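Local structure of decapping nuclease RAI1 (Scheffersomyces stipitis, 5BTO) at residues 128-142 with 352-366. The protein hydrolyses NAD caps, and also triphosphate and methylguanosine-capped 5' ends, of RNA with a divalent metal, and binds and stimulates the exoribonuclease RAT1. Sequence-based numbering, arbitrary orientation.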
loop_
_atom_site.group_PDB
_atom_site.type_symbol
_atom_site.label_atom_id
_atom_site.label_comp_id
_atom_site.label_asym_id
_atom_site.label_seq_id
_atom_site.Cartn_x
_atom_site.Cartn_y
_atom_site.Cartn_z
ATOM N N LEU A 128 13.778 6.323 -3.438
ATOM C CA LEU A 128 12.491 6.962 -3.715
ATOM C C LEU A 128 12.580 8.191 -4.617
ATOM O O LEU A 128 11.560 8.769 -4.986
ATOM C CB LEU A 128 11.755 7.303 -2.414
ATOM C CG LEU A 128 11.371 6.093 -1.555
ATOM C CD1 LEU A 128 10.976 6.519 -0.149
ATOM C CD2 LEU A 128 10.256 5.301 -2.220
ATOM N N ASN A 129 13.793 8.596 -4.974
ATOM C CA ASN A 129 13.961 9.729 -5.874
ATOM C C ASN A 129 14.141 9.309 -7.328
ATOM O O ASN A 129 14.216 10.162 -8.209
ATOM C CB ASN A 129 15.143 10.594 -5.437
ATOM C CG ASN A 129 14.948 11.173 -4.056
ATOM O OD1 ASN A 129 13.858 11.638 -3.712
ATOM N ND2 ASN A 129 15.998 11.131 -3.244
ATOM N N ASP A 130 14.211 8.000 -7.573
ATOM C CA ASP A 130 14.445 7.484 -8.920
ATOM C C ASP A 130 13.131 7.091 -9.585
ATOM O O ASP A 130 12.395 6.257 -9.058
ATOM C CB ASP A 130 15.373 6.259 -8.894
ATOM C CG ASP A 130 16.770 6.580 -8.381
ATOM O OD1 ASP A 130 17.171 7.767 -8.397
ATOM O OD2 ASP A 130 17.480 5.631 -7.975
ATOM N N PRO A 131 12.828 7.694 -10.741
ATOM C CA PRO A 131 11.608 7.324 -11.467
ATOM C C PRO A 131 11.693 5.929 -12.074
ATOM O O PRO A 131 12.786 5.432 -12.357
ATOM C CB PRO A 131 11.535 8.367 -12.587
ATOM C CG PRO A 131 12.960 8.804 -12.784
ATOM C CD PRO A 131 13.571 8.775 -11.410
ATOM N N VAL A 132 10.536 5.298 -12.245
ATOM C CA VAL A 132 10.436 4.025 -12.949
ATOM C C VAL A 132 9.303 4.128 -13.955
ATOM O O VAL A 132 8.210 4.595 -13.628
ATOM C CB VAL A 132 10.149 2.849 -11.994
ATOM C CG1 VAL A 132 10.026 1.537 -12.773
ATOM C CG2 VAL A 132 11.242 2.730 -10.944
ATOM N N ASP A 133 9.561 3.714 -15.189
ATOM C CA ASP A 133 8.502 3.649 -16.195
ATOM C C ASP A 133 8.652 2.385 -17.030
ATOM O O ASP A 133 9.667 2.193 -17.702
ATOM C CB ASP A 133 8.508 4.892 -17.085
ATOM C CG ASP A 133 8.016 6.124 -16.355
ATOM O OD1 ASP A 133 6.780 6.302 -16.237
ATOM O OD2 ASP A 133 8.861 6.915 -15.892
ATOM N N LEU A 134 7.648 1.518 -16.965
ATOM C CA LEU A 134 7.694 0.255 -17.687
ATOM C C LEU A 134 6.461 0.062 -18.542
ATOM O O LEU A 134 5.354 0.416 -18.137
ATOM C CB LEU A 134 7.802 -0.911 -16.713
ATOM C CG LEU A 134 8.931 -0.867 -15.678
ATOM C CD1 LEU A 134 8.727 -1.965 -14.649
ATOM C CD2 LEU A 134 10.290 -1.003 -16.373
ATOM N N ASN A 135 6.655 -0.495 -19.733
ATOM C CA ASN A 135 5.535 -0.894 -20.579
ATOM C C ASN A 135 5.257 -2.368 -20.334
ATOM O O ASN A 135 6.190 -3.165 -20.221
ATOM C CB ASN A 135 5.854 -0.674 -22.054
ATOM C CG ASN A 135 5.962 0.787 -22.416
ATOM O OD1 ASN A 135 5.303 1.635 -21.817
ATOM N ND2 ASN A 135 6.791 1.092 -23.407
ATOM N N VAL A 136 3.983 -2.728 -20.234
ATOM C CA VAL A 136 3.604 -4.104 -19.976
ATOM C C VAL A 136 2.488 -4.492 -20.917
ATOM O O VAL A 136 1.538 -3.739 -21.107
ATOM C CB VAL A 136 3.092 -4.297 -18.536
ATOM C CG1 VAL A 136 2.798 -5.764 -18.277
ATOM C CG2 VAL A 136 4.086 -3.744 -17.526
ATOM N N LEU A 137 2.576 -5.671 -21.510
ATOM C CA LEU A 137 1.430 -6.110 -22.296
ATOM C C LEU A 137 1.268 -7.612 -22.276
ATOM O O LEU A 137 2.249 -8.364 -22.136
ATOM C CB LEU A 137 1.505 -5.580 -23.721
ATOM C CG LEU A 137 2.693 -6.060 -24.535
ATOM C CD1 LEU A 137 2.366 -7.412 -25.158
ATOM C CD2 LEU A 137 3.035 -5.052 -25.594
ATOM N N ALA A 138 0.017 -8.036 -22.404
ATOM C CA ALA A 138 -0.322 -9.444 -22.405
ATOM C C ALA A 138 -0.326 -9.965 -23.827
ATOM O O ALA A 138 -0.903 -9.353 -24.727
ATOM C CB ALA A 138 -1.695 -9.657 -21.762
ATOM N N TYR A 139 0.325 -11.101 -24.024
ATOM C CA TYR A 139 0.320 -11.760 -25.311
ATOM C C TYR A 139 0.557 -13.248 -25.093
ATOM O O TYR A 139 1.411 -13.641 -24.295
ATOM C CB TYR A 139 1.388 -11.152 -26.229
ATOM C CG TYR A 139 1.477 -11.831 -27.573
ATOM C CD1 TYR A 139 0.543 -11.561 -28.571
ATOM C CD2 TYR A 139 2.492 -12.738 -27.846
ATOM C CE1 TYR A 139 0.618 -12.195 -29.807
ATOM C CE2 TYR A 139 2.573 -13.372 -29.067
ATOM C CZ TYR A 139 1.639 -13.095 -30.046
ATOM O OH TYR A 139 1.729 -13.730 -31.267
ATOM N N ASP A 140 -0.221 -14.077 -25.781
ATOM C CA ASP A 140 -0.102 -15.523 -25.646
ATOM C C ASP A 140 -0.073 -15.968 -24.184
ATOM O O ASP A 140 0.692 -16.851 -23.812
ATOM C CB ASP A 140 1.142 -16.016 -26.388
ATOM C CG ASP A 140 1.027 -17.462 -26.851
ATOM O OD1 ASP A 140 -0.074 -18.051 -26.786
ATOM O OD2 ASP A 140 2.051 -18.007 -27.310
ATOM N N GLY A 141 -0.914 -15.353 -23.357
ATOM C CA GLY A 141 -1.047 -15.757 -21.970
ATOM C C GLY A 141 0.117 -15.361 -21.077
ATOM O O GLY A 141 0.250 -15.878 -19.972
ATOM N N GLN A 142 0.943 -14.436 -21.552
ATOM C CA GLN A 142 2.156 -14.036 -20.830
ATOM C C GLN A 142 2.292 -12.518 -20.805
ATOM O O GLN A 142 1.783 -11.830 -21.694
ATOM C CB GLN A 142 3.389 -14.658 -21.501
ATOM C CG GLN A 142 3.328 -16.163 -21.574
ATOM C CD GLN A 142 4.504 -16.778 -22.311
ATOM O OE1 GLN A 142 4.954 -16.265 -23.338
ATOM N NE2 GLN A 142 5.011 -17.882 -21.781
ATOM N N PRO A 352 -5.408 -8.245 -17.165
ATOM C CA PRO A 352 -6.049 -9.457 -17.699
ATOM C C PRO A 352 -5.121 -10.214 -18.643
ATOM O O PRO A 352 -4.626 -9.640 -19.608
ATOM C CB PRO A 352 -7.266 -8.911 -18.457
ATOM C CG PRO A 352 -7.571 -7.618 -17.787
ATOM C CD PRO A 352 -6.228 -7.042 -17.373
ATOM N N ARG A 353 -4.885 -11.491 -18.364
ATOM C CA ARG A 353 -3.854 -12.217 -19.090
ATOM C C ARG A 353 -4.273 -12.559 -20.503
ATOM O O ARG A 353 -3.427 -12.708 -21.383
ATOM C CB ARG A 353 -3.452 -13.500 -18.362
ATOM C CG ARG A 353 -2.132 -14.073 -18.858
ATOM C CD ARG A 353 -0.937 -13.430 -18.148
ATOM N NE ARG A 353 -0.952 -13.767 -16.732
ATOM C CZ ARG A 353 -0.378 -14.849 -16.218
ATOM N NH1 ARG A 353 0.275 -15.703 -17.006
ATOM N NH2 ARG A 353 -0.465 -15.084 -14.919
ATOM N N ASP A 354 -5.577 -12.707 -20.721
ATOM C CA ASP A 354 -6.056 -13.175 -22.011
ATOM C C ASP A 354 -6.580 -12.055 -22.907
ATOM O O ASP A 354 -7.152 -12.321 -23.963
ATOM C CB ASP A 354 -7.135 -14.239 -21.817
ATOM C CG ASP A 354 -6.632 -15.435 -21.036
ATOM O OD1 ASP A 354 -5.411 -15.703 -21.080
ATOM O OD2 ASP A 354 -7.458 -16.108 -20.381
ATOM N N ASP A 355 -6.386 -10.806 -22.489
ATOM C CA ASP A 355 -6.831 -9.665 -23.287
ATOM C C ASP A 355 -5.655 -9.023 -24.017
ATOM O O ASP A 355 -4.837 -8.316 -23.410
ATOM C CB ASP A 355 -7.531 -8.627 -22.411
ATOM C CG ASP A 355 -8.285 -7.599 -23.224
ATOM O OD1 ASP A 355 -7.935 -7.405 -24.409
ATOM O OD2 ASP A 355 -9.233 -6.993 -22.679
ATOM N N THR A 356 -5.574 -9.277 -25.319
ATOM C CA THR A 356 -4.480 -8.766 -26.131
ATOM C C THR A 356 -4.849 -7.468 -26.833
ATOM O O THR A 356 -4.156 -7.032 -27.744
ATOM C CB THR A 356 -4.019 -9.800 -27.179
ATOM O OG1 THR A 356 -5.113 -10.122 -28.052
ATOM C CG2 THR A 356 -3.527 -11.063 -26.488
ATOM N N SER A 357 -5.942 -6.844 -26.406
ATOM C CA SER A 357 -6.374 -5.608 -27.045
ATOM C C SER A 357 -5.785 -4.370 -26.379
ATOM O O SER A 357 -5.977 -3.257 -26.866
ATOM C CB SER A 357 -7.908 -5.507 -27.069
ATOM O OG SER A 357 -8.429 -5.151 -25.796
ATOM N N LYS A 358 -5.056 -4.568 -25.282
ATOM C CA LYS A 358 -4.598 -3.459 -24.439
ATOM C C LYS A 358 -3.126 -3.551 -24.039
ATOM O O LYS A 358 -2.553 -4.622 -24.011
ATOM C CB LYS A 358 -5.424 -3.409 -23.151
ATOM C CG LYS A 358 -6.918 -3.224 -23.343
ATOM C CD LYS A 358 -7.597 -3.100 -21.986
ATOM C CE LYS A 358 -9.111 -2.964 -22.120
ATOM N NZ LYS A 358 -9.512 -1.845 -23.031
ATOM N N ALA A 359 -2.544 -2.407 -23.698
ATOM C CA ALA A 359 -1.189 -2.339 -23.155
ATOM C C ALA A 359 -1.223 -1.435 -21.931
ATOM O O ALA A 359 -2.131 -0.605 -21.796
ATOM C CB ALA A 359 -0.233 -1.789 -24.183
ATOM N N TYR A 360 -0.233 -1.580 -21.056
ATOM C CA TYR A 360 -0.222 -0.861 -19.783
ATOM C C TYR A 360 1.114 -0.156 -19.510
ATOM O O TYR A 360 2.170 -0.549 -20.029
ATOM C CB TYR A 360 -0.565 -1.820 -18.625
ATOM C CG TYR A 360 -1.988 -2.329 -18.679
ATOM C CD1 TYR A 360 -2.340 -3.425 -19.470
ATOM C CD2 TYR A 360 -2.994 -1.696 -17.957
ATOM C CE1 TYR A 360 -3.675 -3.867 -19.535
ATOM C CE2 TYR A 360 -4.303 -2.133 -18.013
ATOM C CZ TYR A 360 -4.639 -3.221 -18.794
ATOM O OH TYR A 360 -5.965 -3.621 -18.836
ATOM N N ARG A 361 1.043 0.906 -18.710
ATOM C CA ARG A 361 2.214 1.631 -18.231
ATOM C C ARG A 361 2.274 1.519 -16.715
ATOM O O ARG A 361 1.333 1.900 -16.016
ATOM C CB ARG A 361 2.138 3.105 -18.651
ATOM C CG ARG A 361 3.120 4.043 -17.947
ATOM C CD ARG A 361 4.582 3.758 -18.344
ATOM N NE ARG A 361 4.750 3.656 -19.795
ATOM C CZ ARG A 361 4.638 4.672 -20.646
ATOM N NH1 ARG A 361 4.347 5.890 -20.207
ATOM N NH2 ARG A 361 4.804 4.471 -21.947
ATOM N N VAL A 362 3.376 0.965 -16.214
ATOM C CA VAL A 362 3.646 0.926 -14.782
ATOM C C VAL A 362 4.603 2.069 -14.494
ATOM O O VAL A 362 5.646 2.185 -15.136
ATOM C CB VAL A 362 4.299 -0.414 -14.358
ATOM C CG1 VAL A 362 4.685 -0.386 -12.877
ATOM C CG2 VAL A 362 3.368 -1.574 -14.645
ATOM N N SER A 363 4.247 2.933 -13.546
ATOM C CA SER A 363 5.060 4.116 -13.302
ATOM C C SER A 363 5.214 4.405 -11.820
ATOM O O SER A 363 4.245 4.360 -11.053
ATOM C CB SER A 363 4.437 5.339 -13.996
ATOM O OG SER A 363 5.225 6.499 -13.789
ATOM N N PHE A 364 6.439 4.706 -11.418
ATOM C CA PHE A 364 6.663 5.309 -10.118
ATOM C C PHE A 364 7.103 6.747 -10.313
ATOM O O PHE A 364 8.088 7.017 -11.005
ATOM C CB PHE A 364 7.710 4.551 -9.296
ATOM C CG PHE A 364 8.092 5.269 -8.026
ATOM C CD1 PHE A 364 7.205 5.338 -6.970
ATOM C CD2 PHE A 364 9.332 5.876 -7.894
ATOM C CE1 PHE A 364 7.541 6.015 -5.800
ATOM C CE2 PHE A 364 9.677 6.541 -6.734
ATOM C CZ PHE A 364 8.787 6.611 -5.681
ATOM N N ASP A 365 6.342 7.666 -9.712
ATOM C CA ASP A 365 6.598 9.100 -9.810
ATOM C C ASP A 365 7.190 9.622 -8.501
ATOM O O ASP A 365 6.504 9.689 -7.486
ATOM C CB ASP A 365 5.292 9.833 -10.123
ATOM C CG ASP A 365 5.445 11.339 -10.116
ATOM O OD1 ASP A 365 6.566 11.840 -10.333
ATOM O OD2 ASP A 365 4.432 12.030 -9.901
ATOM N N PRO A 366 8.477 9.985 -8.518
ATOM C CA PRO A 366 9.127 10.419 -7.279
ATOM C C PRO A 366 8.520 11.688 -6.677
ATOM O O PRO A 366 8.528 11.845 -5.454
ATOM C CB PRO A 366 10.565 10.696 -7.720
ATOM C CG PRO A 366 10.764 9.870 -8.931
ATOM C CD PRO A 366 9.433 9.829 -9.626
HETATM O O HOH W 1 10.422 10.962 -3.726
HETATM O O HOH W 2 7.932 8.141 -13.564
HETATM O O HOH W 3 4.560 7.132 -17.487
HETATM O O HOH W 4 -1.980 -6.192 -21.838
HETATM O O HOH W 5 -2.539 -13.067 -23.795
#
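Val132, Leu134 and Val136 pair with Phe364, Val362 and Tyr360 as hydrogen-bonded partners where strands 132-139 and 359-365 run antiparallel as neighbours in the large mixed sheet. Six backbone bonds join them, Leu134 N to Val362 O at 2.8 Å among them. On their face, Val136 CG2 meets Val362 CG2 at 3.7 Å. Phe364 has CG anti to its backbone N (chi1 172°), which carries the ring past Val132, where strand 132-139 starts, so that its edge meets the carbonyl oxygens of Leu128 and Asp130 (CD2 to Asp130 O 3.3 Å).

The opposite face carries a polar cluster of Asn135, Arg361, Asp133 and Ser363. Arg361, bent at chi2 and chi3, lies alongside Asn135 and grips it side-on: NE and NH2 both reach OD1, each at 2.9 Å and in the guanidinium plane, NH2 on a lone pair and NE tilted from the amide plane. Asn135 ND2 bonds Asp148. A leucine in place of Arg361 would probably leave Asn135 OD1 without a mate, the amide then relying on ND2. Strands 142-147 and 370-375 flank the pair within this PD-(D/E)XK nuclease fold, and helix 378-388 packs on the face of Asn135. Ser363 OG donates to Asp133 OD1 from above the carboxylate plane (2.9 Å); a water links that oxygen to Arg361 NH1, while OD2 salt-bridges Arg155.

Past the Val136-Tyr360 pair a water between Ala138 N and Lys358 O replaces direct backbone bonds, and Ala138 CB packs 3.5 Å from Arg353 O. At the type I' turn 139-142, Arg353 NH1 bonds Gly141 O (3.0 Å) and salt-bridges Asp110.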